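Local coordinates for dihydroxyacetone kinase (Citrobacter freundii, PDB 1UN8), which phosphorylates dihydroxyacetone with ATP to give dihydroxyacetone phosphate, working as a homodimer that needs a divalent cation such as magnesium or calcium, at residues H11-S14 and D15-G19. Numbering follows the deposited sequence.
Sequences HLVS and DVIDG
The first turns of helix 12-22, near the start of the DhaK region, join His11-Ser14 to Asp15-Gly19 through i to i+4 backbone bonds. Asp15 N donates to His11 O at 2.7 Å, and Asp18 N reaches Ser14 O at 3.0 Å with an N-H...O angle of 169°; Val16 N and Ile17 N continue the i to i+4 pattern to Leu12 O and Val13 O.

On the polar face a single water ties three side chains together. It accepts from Ser14 OG at 2.7 Å and donates to Asp15 OD1 and to Asp18 OD2, 2.6 Å each. Ser14 OG lies anti to its own nitrogen (chi1 -180°), while both aspartates turn CG back beside their nitrogens; these rotations bring OG, Asp15 OD1 and Asp18 OD2 to the same water, with Ser14 OG and Asp18 OD2 still 4.1 Å apart. Two arginines add to the network. Arg31 bonds Ser14 OG and pairs with Asp18 OD1, and Arg274 of the second subunit forms a salt bridge to Asp15 OD1; together they probably offset the charge of the neighbouring carboxylates.

The apolar side chains take other directions. Leu12 and Val16 run side by side, CD1 to CG2 at 4.0 Å, and both pack on Ile271 of the second subunit. Val13 CG1 approaches Ile17 CG1 more loosely, at 4.3 Å; both touch Cys79 of strand 76-80, with Val13 beside the substrate-binding Ser59. This is an amphipathic helix start, set between the substrate-site sheet and the dimer interface.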
loop_
_atom_site.group_PDB
_atom_site.type_symbol
_atom_site.label_atom_id
_atom_site.label_comp_id
_atom_site.label_asym_id
_atom_site.label_seq_id
_atom_site.Cartn_x
_atom_site.Cartn_y
_atom_site.Cartn_z
ATOM N N HIS A 11 -16.341 8.171 14.354
ATOM C CA HIS A 11 -15.661 9.270 13.649
ATOM C C HIS A 11 -14.698 8.772 12.568
ATOM O O HIS A 11 -14.061 9.574 11.873
ATOM C CB HIS A 11 -14.886 10.140 14.643
ATOM C CG HIS A 11 -15.759 10.863 15.627
ATOM N ND1 HIS A 11 -15.249 11.595 16.679
ATOM C CD2 HIS A 11 -17.107 10.968 15.716
ATOM C CE1 HIS A 11 -16.245 12.117 17.373
ATOM N NE2 HIS A 11 -17.382 11.752 16.809
ATOM N N LEU A 12 -14.610 7.450 12.437
ATOM C CA LEU A 12 -13.717 6.781 11.488
ATOM C C LEU A 12 -13.670 7.437 10.113
ATOM O O LEU A 12 -12.626 7.972 9.705
ATOM C CB LEU A 12 -14.140 5.307 11.354
ATOM C CG LEU A 12 -13.321 4.174 10.696
ATOM C CD1 LEU A 12 -12.466 4.689 9.551
ATOM C CD2 LEU A 12 -12.465 3.506 11.734
ATOM N N VAL A 13 -14.785 7.383 9.389
ATOM C CA VAL A 13 -14.834 7.962 8.051
ATOM C C VAL A 13 -14.483 9.443 8.053
ATOM O O VAL A 13 -13.742 9.911 7.184
ATOM C CB VAL A 13 -16.216 7.778 7.413
ATOM C CG1 VAL A 13 -16.296 8.570 6.114
ATOM C CG2 VAL A 13 -16.470 6.300 7.154
ATOM N N SER A 14 -15.010 10.183 9.026
ATOM C CA SER A 14 -14.712 11.604 9.105
ATOM C C SER A 14 -13.212 11.830 9.278
ATOM O O SER A 14 -12.628 12.716 8.644
ATOM C CB SER A 14 -15.446 12.247 10.271
ATOM O OG SER A 14 -15.142 13.631 10.326
ATOM N N ASP A 15 -12.579 11.037 10.134
ATOM C CA ASP A 15 -11.146 11.196 10.325
ATOM C C ASP A 15 -10.363 10.907 9.028
ATOM O O ASP A 15 -9.359 11.572 8.729
ATOM C CB ASP A 15 -10.659 10.296 11.472
ATOM C CG ASP A 15 -11.245 10.707 12.830
ATOM O OD1 ASP A 15 -11.519 11.910 13.023
ATOM O OD2 ASP A 15 -11.415 9.834 13.711
ATOM N N VAL A 16 -10.824 9.927 8.249
ATOM C CA VAL A 16 -10.164 9.585 6.991
ATOM C C VAL A 16 -10.225 10.788 6.058
ATOM O O VAL A 16 -9.252 11.135 5.402
ATOM C CB VAL A 16 -10.852 8.358 6.299
ATOM C CG1 VAL A 16 -10.399 8.235 4.853
ATOM C CG2 VAL A 16 -10.514 7.088 7.046
ATOM N N ILE A 17 -11.388 11.421 6.000
ATOM C CA ILE A 17 -11.594 12.591 5.151
ATOM C C ILE A 17 -10.618 13.722 5.556
ATOM O O ILE A 17 -9.919 14.291 4.703
ATOM C CB ILE A 17 -13.065 13.087 5.255
ATOM C CG1 ILE A 17 -14.028 11.985 4.755
ATOM C CG2 ILE A 17 -13.202 14.436 4.511
ATOM C CD1 ILE A 17 -14.932 12.367 3.634
ATOM N N ASP A 18 -10.561 14.033 6.856
ATOM C CA ASP A 18 -9.652 15.079 7.338
ATOM C C ASP A 18 -8.226 14.771 6.888
ATOM O O ASP A 18 -7.510 15.643 6.373
ATOM C CB ASP A 18 -9.717 15.205 8.868
ATOM C CG ASP A 18 -11.028 15.832 9.346
ATOM O OD1 ASP A 18 -11.571 16.692 8.617
ATOM O OD2 ASP A 18 -11.517 15.486 10.443
ATOM N N GLY A 19 -7.817 13.521 7.056
ATOM C CA GLY A 19 -6.482 13.156 6.638
ATOM C C GLY A 19 -6.264 13.319 5.147
ATOM O O GLY A 19 -5.178 13.711 4.718
HETATM O O HOH W 1 -12.837 13.760 11.811
#